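Local coordinates for prolyl-tRNA synthetase (Giardia lamblia ATCC 50803, PDB 3IAL), which probably joins proline to its cognate tRNA at the expense of ATP, and holds prolyl-adenylate, the activated amino acid, in its class II active site, at residues V72-I77 / K144-C149; K89-H94 / Q246-T251; H174-T179 / P266-A271. One frame throughout, in Å; residues are numbered along the deposited sequence.

Contact 1. Residues V72-I77 / K144-C149; sequences VGISQI and KIHQTC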
loop_
_atom_site.group_PDB
_atom_site.type_symbol
_atom_site.label_atom_id
_atom_site.label_comp_id
_atom_site.label_asym_id
_atom_site.label_seq_id
_atom_site.Cartn_x
_atom_site.Cartn_y
_atom_site.Cartn_z
ATOM N N VAL B 72 14.714 -8.428 6.024
ATOM C CA VAL B 72 15.992 -8.801 5.406
ATOM C C VAL B 72 16.657 -7.594 4.718
ATOM O O VAL B 72 17.466 -7.760 3.805
ATOM C CB VAL B 72 15.850 -10.042 4.452
ATOM C CG1 VAL B 72 15.416 -11.274 5.245
ATOM C CG2 VAL B 72 14.882 -9.781 3.307
ATOM N N GLY B 73 16.326 -6.387 5.183
ATOM C CA GLY B 73 17.033 -5.158 4.778
ATOM C C GLY B 73 16.734 -4.643 3.367
ATOM O O GLY B 73 17.559 -3.966 2.772
ATOM N N ILE B 74 15.554 -4.951 2.830
ATOM C CA ILE B 74 15.146 -4.388 1.540
ATOM C C ILE B 74 14.096 -3.318 1.806
ATOM O O ILE B 74 13.050 -3.616 2.384
ATOM C CB ILE B 74 14.584 -5.451 0.596
ATOM C CG1 ILE B 74 15.532 -6.656 0.521
ATOM C CG2 ILE B 74 14.349 -4.836 -0.818
ATOM C CD1 ILE B 74 14.986 -7.842 -0.306
ATOM N N SER B 75 14.389 -2.075 1.406
ATOM C CA SER B 75 13.583 -0.920 1.823
ATOM C C SER B 75 12.531 -0.578 0.781
ATOM O O SER B 75 12.791 -0.617 -0.423
ATOM C CB SER B 75 14.467 0.303 2.067
ATOM O OG SER B 75 15.282 0.131 3.203
ATOM N N GLN B 76 11.342 -0.238 1.244
ATOM C CA GLN B 76 10.261 0.063 0.336
ATOM C C GLN B 76 10.431 1.471 -0.214
ATOM O O GLN B 76 10.834 2.383 0.506
ATOM C CB GLN B 76 8.891 -0.080 1.005
ATOM C CG GLN B 76 7.768 -0.170 -0.052
ATOM C CD GLN B 76 6.431 -0.616 0.511
ATOM O OE1 GLN B 76 6.322 -0.943 1.683
ATOM N NE2 GLN B 76 5.406 -0.621 -0.329
ATOM N N ILE B 77 10.143 1.620 -1.502
ATOM C CA ILE B 77 10.186 2.897 -2.175
ATOM C C ILE B 77 9.028 2.971 -3.155
ATOM O O ILE B 77 8.250 2.018 -3.277
ATOM C CB ILE B 77 11.515 3.070 -2.956
ATOM C CG1 ILE B 77 11.629 2.050 -4.094
ATOM C CG2 ILE B 77 12.707 2.949 -2.015
ATOM C CD1 ILE B 77 12.848 2.270 -4.961
ATOM N N LYS B 144 19.283 -2.090 -1.642
ATOM C CA LYS B 144 18.188 -3.049 -1.772
ATOM C C LYS B 144 16.857 -2.341 -1.609
ATOM O O LYS B 144 16.560 -1.806 -0.540
ATOM C CB LYS B 144 18.318 -4.143 -0.703
ATOM C CG LYS B 144 19.678 -4.838 -0.656
ATOM C CD LYS B 144 19.623 -6.111 0.177
ATOM C CE LYS B 144 20.990 -6.728 0.365
ATOM N NZ LYS B 144 20.936 -8.018 1.100
ATOM N N ILE B 145 16.047 -2.336 -2.666
ATOM C CA ILE B 145 14.751 -1.692 -2.608
ATOM C C ILE B 145 13.648 -2.578 -3.175
ATOM O O ILE B 145 13.912 -3.615 -3.756
ATOM C CB ILE B 145 14.775 -0.302 -3.298
ATOM C CG1 ILE B 145 15.270 -0.378 -4.748
ATOM C CG2 ILE B 145 15.675 0.676 -2.500
ATOM C CD1 ILE B 145 14.271 -0.884 -5.744
ATOM N N HIS B 146 12.404 -2.170 -2.960
ATOM C CA HIS B 146 11.267 -2.832 -3.569
ATOM C C HIS B 146 10.096 -1.870 -3.583
ATOM O O HIS B 146 10.076 -0.914 -2.814
ATOM C CB HIS B 146 10.896 -4.108 -2.811
ATOM C CG HIS B 146 10.340 -3.858 -1.452
ATOM N ND1 HIS B 146 8.984 -3.792 -1.204
ATOM C CD2 HIS B 146 10.952 -3.634 -0.268
ATOM C CE1 HIS B 146 8.788 -3.550 0.079
ATOM N NE2 HIS B 146 9.964 -3.440 0.668
ATOM N N GLN B 147 9.136 -2.125 -4.466
ATOM C CA GLN B 147 7.923 -1.329 -4.534
ATOM C C GLN B 147 6.717 -2.189 -4.878
ATOM O O GLN B 147 6.820 -3.159 -5.618
ATOM C CB GLN B 147 8.059 -0.201 -5.546
ATOM C CG GLN B 147 8.213 -0.644 -6.989
ATOM C CD GLN B 147 8.366 0.537 -7.922
ATOM O OE1 GLN B 147 8.498 1.676 -7.469
ATOM N NE2 GLN B 147 8.364 0.273 -9.234
ATOM N N THR B 148 5.582 -1.814 -4.309
ATOM C CA THR B 148 4.308 -2.448 -4.578
ATOM C C THR B 148 3.570 -1.443 -5.422
ATOM O O THR B 148 3.412 -0.296 -5.017
ATOM C CB THR B 148 3.530 -2.693 -3.283
ATOM O OG1 THR B 148 4.232 -3.662 -2.501
ATOM C CG2 THR B 148 2.105 -3.170 -3.581
ATOM N N CYS B 149 3.144 -1.863 -6.601
ATOM C CA CYS B 149 2.548 -0.940 -7.559
ATOM C C CYS B 149 1.892 -1.754 -8.662
ATOM O O CYS B 149 1.831 -2.981 -8.578
ATOM C CB CYS B 149 3.617 -0.013 -8.157
ATOM S SG CYS B 149 4.837 -0.862 -9.237
HETATM O O HOH W 1 18.093 -9.285 1.529
HETATM O O HOH W 2 20.108 -7.569 3.559
HETATM O O HOH W 3 5.837 0.766 -2.746
#
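The short strand 75-76 runs parallel to strand 143-152 after helix 52-71 has closed in a Schellman motif at Gly-73. Three backbone bonds fix the pairing: Ser-75 N to Lys-144 O at a nearly straight 171°, His-146 N to Ser-75 O, and Ile-77 N to His-146 O at 2.9 Å. Packing is tightest around His-146. With CG between its backbone N and carbonyl carbon (chi1 68°), the ring is brought against the backbone of residues 74-76, so that Gln-76 CA sits over one face, 3.8 Å from the centroid, while Ile-74 O lies at the edge, 3.4 Å from His-146 CD2. Asn-171 of the neighbouring strand 167-177 is hydrogen-bonded to His-146 ND1. The side chains of Ile-77 and Ile-145 cross obliquely, CD1 to CD1 at 3.5 Å. The ends are looser and wet. Lys-144, extended beyond CG, reaches Val-72 O only through two waters, its ammonium being held by Gln-186; a third water joins Gln-76 NE2, Ile-77 O and Thr-148 N. Residues 75-77 pack against Pro-52, Phe-55 and Phe-50 of the second subunit. This implies a pairing at the subunit interface, its register set by backbone bonds and its polar ends satisfied through water.

Contact 2. Residues K89-H94 / Q246-T251; sequences KKESDH and QRFSST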
loop_
_atom_site.group_PDB
_atom_site.type_symbol
_atom_site.label_atom_id
_atom_site.label_comp_id
_atom_site.label_asym_id
_atom_site.label_seq_id
_atom_site.Cartn_x
_atom_site.Cartn_y
_atom_site.Cartn_z
ATOM N N LYS B 89 14.746 2.325 -23.910
ATOM C CA LYS B 89 15.446 1.797 -25.088
ATOM C C LYS B 89 16.954 1.529 -24.881
ATOM O O LYS B 89 17.615 1.022 -25.790
ATOM C CB LYS B 89 15.260 2.754 -26.272
ATOM C CG LYS B 89 16.142 4.003 -26.212
ATOM C CD LYS B 89 15.833 4.979 -27.338
ATOM C CE LYS B 89 16.860 6.102 -27.377
ATOM N NZ LYS B 89 16.483 7.185 -28.320
ATOM N N LYS B 90 17.499 1.882 -23.716
ATOM C CA LYS B 90 18.940 1.728 -23.456
ATOM C C LYS B 90 19.437 0.277 -23.612
ATOM O O LYS B 90 20.427 0.042 -24.302
ATOM C CB LYS B 90 19.302 2.248 -22.056
ATOM C CG LYS B 90 19.656 3.735 -21.976
ATOM C CD LYS B 90 21.168 3.971 -21.926
ATOM C CE LYS B 90 21.525 5.272 -21.197
ATOM N NZ LYS B 90 21.015 6.503 -21.890
ATOM N N GLU B 91 18.756 -0.683 -22.978
ATOM C CA GLU B 91 19.201 -2.089 -22.984
ATOM C C GLU B 91 18.475 -2.867 -24.075
ATOM O O GLU B 91 17.255 -3.023 -24.025
ATOM C CB GLU B 91 18.961 -2.750 -21.617
ATOM C CG GLU B 91 20.023 -3.786 -21.192
ATOM C CD GLU B 91 20.069 -5.051 -22.052
ATOM O OE1 GLU B 91 19.012 -5.518 -22.537
ATOM O OE2 GLU B 91 21.181 -5.591 -22.227
ATOM N N SER B 92 19.239 -3.380 -25.035
ATOM C CA SER B 92 18.689 -3.980 -26.256
ATOM C C SER B 92 17.810 -5.207 -26.009
ATOM O O SER B 92 16.644 -5.231 -26.400
ATOM C CB SER B 92 19.823 -4.358 -27.213
ATOM O OG SER B 92 19.313 -4.936 -28.405
ATOM N N ASP B 93 18.372 -6.230 -25.377
ATOM C CA ASP B 93 17.632 -7.471 -25.152
ATOM C C ASP B 93 16.407 -7.267 -24.251
ATOM O O ASP B 93 15.385 -7.919 -24.443
ATOM C CB ASP B 93 18.561 -8.562 -24.599
ATOM C CG ASP B 93 19.547 -9.085 -25.650
ATOM O OD1 ASP B 93 19.357 -8.808 -26.859
ATOM O OD2 ASP B 93 20.515 -9.777 -25.267
ATOM N N HIS B 94 16.502 -6.348 -23.296
ATOM C CA HIS B 94 15.374 -6.023 -22.421
ATOM C C HIS B 94 14.229 -5.353 -23.195
ATOM O O HIS B 94 13.065 -5.727 -23.029
ATOM C CB HIS B 94 15.840 -5.128 -21.272
ATOM C CG HIS B 94 14.795 -4.876 -20.230
ATOM N ND1 HIS B 94 14.380 -5.844 -19.340
ATOM C CD2 HIS B 94 14.089 -3.759 -19.928
ATOM C CE1 HIS B 94 13.464 -5.333 -18.534
ATOM N NE2 HIS B 94 13.269 -4.070 -18.869
ATOM N N GLN B 246 26.018 -8.194 -14.683
ATOM C CA GLN B 246 26.537 -6.836 -14.799
ATOM C C GLN B 246 26.042 -6.123 -16.059
ATOM O O GLN B 246 26.407 -4.973 -16.299
ATOM C CB GLN B 246 28.064 -6.875 -14.780
ATOM C CG GLN B 246 28.637 -7.204 -13.421
ATOM C CD GLN B 246 30.103 -7.597 -13.480
ATOM O OE1 GLN B 246 30.480 -8.517 -14.207
ATOM N NE2 GLN B 246 30.937 -6.912 -12.693
ATOM N N ARG B 247 25.191 -6.790 -16.839
ATOM C CA ARG B 247 24.731 -6.274 -18.135
ATOM C C ARG B 247 24.058 -4.911 -18.045
ATOM O O ARG B 247 24.406 -3.989 -18.792
ATOM C CB ARG B 247 23.773 -7.274 -18.807
ATOM C CG ARG B 247 24.475 -8.449 -19.479
ATOM C CD ARG B 247 23.542 -9.654 -19.690
ATOM N NE ARG B 247 22.432 -9.379 -20.608
ATOM C CZ ARG B 247 22.534 -9.295 -21.935
ATOM N NH1 ARG B 247 21.447 -9.046 -22.658
ATOM N NH2 ARG B 247 23.706 -9.444 -22.553
ATOM N N PHE B 248 23.091 -4.791 -17.141
ATOM C CA PHE B 248 22.372 -3.532 -16.931
ATOM C C PHE B 248 23.274 -2.444 -16.336
ATOM O O PHE B 248 23.107 -1.259 -16.640
ATOM C CB PHE B 248 21.149 -3.745 -16.029
ATOM C CG PHE B 248 19.934 -4.281 -16.747
ATOM C CD1 PHE B 248 19.038 -3.418 -17.356
ATOM C CD2 PHE B 248 19.676 -5.636 -16.789
ATOM C CE1 PHE B 248 17.912 -3.894 -18.001
ATOM C CE2 PHE B 248 18.559 -6.123 -17.427
ATOM C CZ PHE B 248 17.668 -5.254 -18.026
ATOM N N SER B 249 24.229 -2.842 -15.495
ATOM C CA SER B 249 25.166 -1.897 -14.892
ATOM C C SER B 249 26.050 -1.234 -15.940
ATOM O O SER B 249 26.384 -0.047 -15.833
ATOM C CB SER B 249 26.053 -2.599 -13.859
ATOM O OG SER B 249 25.282 -3.186 -12.831
ATOM N N SER B 250 26.448 -2.006 -16.945
ATOM C CA SER B 250 27.206 -1.453 -18.071
ATOM C C SER B 250 26.321 -0.549 -18.921
ATOM O O SER B 250 26.721 0.542 -19.298
ATOM C CB SER B 250 27.774 -2.569 -18.944
ATOM O OG SER B 250 28.549 -2.017 -19.994
ATOM N N THR B 251 25.107 -1.007 -19.214
ATOM C CA THR B 251 24.193 -0.247 -20.066
ATOM C C THR B 251 23.795 1.070 -19.407
ATOM O O THR B 251 23.792 2.106 -20.054
ATOM C CB THR B 251 22.930 -1.064 -20.407
ATOM O OG1 THR B 251 23.316 -2.321 -20.972
ATOM C CG2 THR B 251 22.042 -0.312 -21.397
#
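The nearest CA atoms, Glu-91 and Thr-251, are 6.1 Å apart where the start of helix 92-98 faces the short helix 247-251, so side chains carry the contact. Glu-91 does two jobs. As N-cap residue it turns OE1 back to accept from His-94 N at 2.8 Å, which holds the carboxylate in place. Its methylene CG meanwhile rests over the face of the Phe-248 ring, 4.1 Å from the centroid. Toward the two acids Arg-247 uses NH1 alone, in a salt-bridge network: it donates to Asp-93 OD2 at 2.9 Å, a bent bond (136°), whereas Glu-91 OE2 stands over the guanidinium face, 3.5 Å from Arg-247 NH1, and attracts by charge alone. Phe-248 turns its edge to the face of His-94 in a T-shaped pair with planes at 79°, and CZ leads. Thr-251 completes the packing, its CG2 lying 3.3 Å from Lys-90 O, while its OG1 bonds back to Arg-247 O of its own helix. Around the contact, Pro-218 accepts from His-94 ND1 and Gly-219 from Arg-247 NE; Phe-248 also meets Tyr-128 of helix 124-134 edge-to-face and Leu-268 of strand 263-274, so the start of helix 92-98 joins helix 247-251 beside both.

Contact 3. Residues H174-T179 / P266-A271; sequences HCCHAT and PYLTCA. With PR8 (5'-O-[(R)-hydroxy{[(2S)-pyrrolidin-2-ylcarbonyl]oxy}phosphoryl]adenosine), chain H.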
loop_
_atom_site.group_PDB
_atom_site.type_symbol
_atom_site.label_atom_id
_atom_site.label_comp_id
_atom_site.label_asym_id
_atom_site.label_seq_id
_atom_site.Cartn_x
_atom_site.Cartn_y
_atom_site.Cartn_z
ATOM N N HIS B 174 14.500 -4.936 -6.301
ATOM C CA HIS B 174 15.706 -4.745 -7.120
ATOM C C HIS B 174 16.872 -4.430 -6.182
ATOM O O HIS B 174 16.779 -3.498 -5.361
ATOM C CB HIS B 174 15.539 -3.572 -8.099
ATOM C CG HIS B 174 14.443 -3.756 -9.101
ATOM N ND1 HIS B 174 14.677 -4.168 -10.399
ATOM C CD2 HIS B 174 13.103 -3.567 -9.003
ATOM C CE1 HIS B 174 13.527 -4.236 -11.048
ATOM N NE2 HIS B 174 12.554 -3.880 -10.225
ATOM N N CYS B 175 17.952 -5.206 -6.284
ATOM C CA CYS B 175 19.110 -5.015 -5.423
ATOM C C CYS B 175 20.386 -4.910 -6.222
ATOM O O CYS B 175 20.558 -5.586 -7.237
ATOM C CB CYS B 175 19.248 -6.156 -4.424
ATOM S SG CYS B 175 17.820 -6.384 -3.356
ATOM N N CYS B 176 21.278 -4.060 -5.729
ATOM C CA CYS B 176 22.557 -3.796 -6.339
ATOM C C CYS B 176 23.642 -4.307 -5.389
ATOM O O CYS B 176 23.637 -3.979 -4.197
ATOM C CB CYS B 176 22.686 -2.296 -6.562
ATOM S SG CYS B 176 24.079 -1.778 -7.537
ATOM N N HIS B 177 24.565 -5.103 -5.926
ATOM C CA HIS B 177 25.503 -5.880 -5.122
ATOM C C HIS B 177 26.954 -5.633 -5.520
ATOM O O HIS B 177 27.266 -5.468 -6.696
ATOM C CB HIS B 177 25.200 -7.368 -5.292
ATOM C CG HIS B 177 23.760 -7.724 -5.088
ATOM N ND1 HIS B 177 23.189 -7.828 -3.836
ATOM C CD2 HIS B 177 22.782 -8.024 -5.976
ATOM C CE1 HIS B 177 21.921 -8.172 -3.966
ATOM N NE2 HIS B 177 21.650 -8.305 -5.252
ATOM N N ALA B 178 27.843 -5.641 -4.536
ATOM C CA ALA B 178 29.257 -5.403 -4.785
ATOM C C ALA B 178 29.884 -6.525 -5.615
ATOM O O ALA B 178 30.703 -6.260 -6.498
ATOM C CB ALA B 178 30.001 -5.229 -3.473
ATOM N N THR B 179 29.503 -7.769 -5.325
ATOM C CA THR B 179 30.132 -8.935 -5.943
ATOM C C THR B 179 29.123 -9.970 -6.438
ATOM O O THR B 179 27.956 -9.983 -6.033
ATOM C CB THR B 179 31.022 -9.693 -4.945
ATOM O OG1 THR B 179 30.185 -10.254 -3.925
ATOM C CG2 THR B 179 32.110 -8.784 -4.321
ATOM N N PRO B 266 28.683 -3.118 -10.472
ATOM C CA PRO B 266 28.048 -3.991 -9.503
ATOM C C PRO B 266 27.107 -4.976 -10.184
ATOM O O PRO B 266 26.719 -4.788 -11.338
ATOM C CB PRO B 266 27.259 -3.017 -8.622
ATOM C CG PRO B 266 26.919 -1.880 -9.526
ATOM C CD PRO B 266 27.986 -1.825 -10.592
ATOM N N TYR B 267 26.761 -6.030 -9.460
ATOM C CA TYR B 267 25.797 -7.016 -9.920
ATOM C C TYR B 267 24.392 -6.548 -9.587
ATOM O O TYR B 267 24.196 -5.868 -8.580
ATOM C CB TYR B 267 26.072 -8.363 -9.248
ATOM C CG TYR B 267 27.092 -9.203 -9.983
ATOM C CD1 TYR B 267 28.422 -8.809 -10.066
ATOM C CD2 TYR B 267 26.723 -10.395 -10.598
ATOM C CE1 TYR B 267 29.366 -9.584 -10.745
ATOM C CE2 TYR B 267 27.650 -11.171 -11.272
ATOM C CZ TYR B 267 28.969 -10.764 -11.343
ATOM O OH TYR B 267 29.877 -11.547 -12.021
ATOM N N LEU B 268 23.421 -6.910 -10.428
ATOM C CA LEU B 268 22.010 -6.611 -10.166
ATOM C C LEU B 268 21.160 -7.886 -10.035
ATOM O O LEU B 268 21.353 -8.855 -10.775
ATOM C CB LEU B 268 21.440 -5.715 -11.269
ATOM C CG LEU B 268 22.013 -4.293 -11.381
ATOM C CD1 LEU B 268 21.509 -3.627 -12.653
ATOM C CD2 LEU B 268 21.706 -3.429 -10.151
ATOM N N THR B 269 20.224 -7.871 -9.091
ATOM C CA THR B 269 19.220 -8.919 -8.975
ATOM C C THR B 269 17.819 -8.307 -8.852
ATOM O O THR B 269 17.667 -7.130 -8.501
ATOM C CB THR B 269 19.502 -9.865 -7.776
ATOM O OG1 THR B 269 19.330 -9.165 -6.533
ATOM C CG2 THR B 269 20.931 -10.430 -7.852
ATOM N N CYS B 270 16.798 -9.100 -9.166
ATOM C CA CYS B 270 15.415 -8.678 -8.929
ATOM C C CYS B 270 14.476 -9.842 -8.700
ATOM O O CYS B 270 14.781 -10.977 -9.034
ATOM C CB CYS B 270 14.891 -7.797 -10.058
ATOM S SG CYS B 270 14.923 -8.520 -11.684
ATOM N N ALA B 271 13.339 -9.539 -8.090
ATOM C CA ALA B 271 12.344 -10.544 -7.757
ATOM C C ALA B 271 10.968 -9.940 -7.905
ATOM O O ALA B 271 10.745 -8.800 -7.505
ATOM C CB ALA B 271 12.546 -11.063 -6.339
HETATM C C PR8 H . 10.142 -9.672 -13.633
HETATM N N PR8 H . 11.100 -7.496 -13.204
HETATM O O PR8 H . 9.297 -9.037 -14.267
HETATM P P PR8 H . 8.898 -11.766 -14.127
HETATM N N1 PR8 H . -0.724 -10.980 -15.216
HETATM C C2 PR8 H . -0.520 -11.253 -13.932
HETATM N N3 PR8 H . 0.697 -11.501 -13.443
HETATM C C4 PR8 H . 1.771 -11.490 -14.230
HETATM C C5 PR8 H . 1.596 -11.218 -15.583
HETATM C C6 PR8 H . 0.318 -10.956 -16.070
HETATM N N6 PR8 H . 0.134 -10.685 -17.363
HETATM N N7 PR8 H . 2.793 -11.261 -16.156
HETATM C C8 PR8 H . 3.690 -11.550 -15.210
HETATM N N9 PR8 H . 3.073 -11.699 -14.029
HETATM C CA PR8 H . 11.267 -8.930 -12.913
HETATM C CB PR8 H . 11.090 -9.102 -11.414
HETATM C CD PR8 H . 11.156 -6.782 -11.933
HETATM C CG PR8 H . 10.503 -7.762 -10.949
HETATM C "C1'" PR8 H . 3.763 -12.032 -12.742
HETATM O O10 PR8 H . 10.198 -11.027 -13.520
HETATM O O1P PR8 H . 8.849 -11.746 -15.611
HETATM C "C2'" PR8 H . 4.342 -13.468 -12.733
HETATM O "O2'" PR8 H . 4.133 -14.073 -11.448
HETATM O O2P PR8 H . 8.990 -13.276 -13.586
HETATM C "C3'" PR8 H . 5.826 -13.231 -12.885
HETATM O "O3'" PR8 H . 6.563 -14.332 -12.346
HETATM C "C4'" PR8 H . 5.930 -12.025 -11.970
HETATM O "O4'" PR8 H . 4.919 -11.160 -12.532
HETATM C "C5'" PR8 H . 7.325 -11.446 -12.069
HETATM O "O5'" PR8 H . 7.618 -11.106 -13.410
#
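His-174 and His-177 project from opposite faces of an antiparallel pair in the class II core, and their rings play contrasting parts. The ring of His-177 lies across Thr-269 on the neighbouring strand, with Thr-269 OG1 in its plane, 2.8 Å from His-177 NE2 along an almost straight line (171°). Thr-269 has OG1 in the crowded position between backbone N and carbonyl carbon (chi1 68°), which turns the hydroxyl to the ring; Tyr-190 is its second partner. On the other face, His-174 lies obliquely beside Cys-270 CB, 3.7 Å from His-174 ND1, and its CE1 comes within 3.6 Å of the pyrrolidine carbon CD of prolyl-adenylate. Glu-172 and Tyr-128 bond the two ring nitrogens and so fix its rotation. Cys-270 SG meets the ligand's CA at 3.9 Å, and Ala-271 O approaches its CG. Away from the ligand, Cys-176 SG, anti to its backbone N, presses on Pro-266 CG at 3.5 Å. Four backbone bonds tie Cys-175 to Thr-269 and His-177 to Tyr-267. Hence on one face the proline moiety meets the sulfur of Cys-270 and carbon of a histidine hydrogen-bonded at both nitrogens, probably held in a fixed orientation against the pyrrolidine, while on the other His-177 and Thr-269 satisfy each other.

As a worked example of how chemistry follows place in a fold, the three contacts differ in burial: contact 3 is buried and lines the ligand pocket, whereas contacts 1 and 2 are only partly buried. Contacts 1 and 3 belong to the same sheet, since strands 143-152 and 167-177 are neighbours, and Ile-145 O probably accepts from His-174 N at 2.9 Å. Contact 2 joins helices instead and touches contact 3 through Ser-249 and Phe-248, but stays about 12 Å from contact 1 at the nearest atoms. Backbone bonding therefore dominates both strand pairings, with water added at the subunit-facing one, while contact 2 relies on charges and aromatic rings.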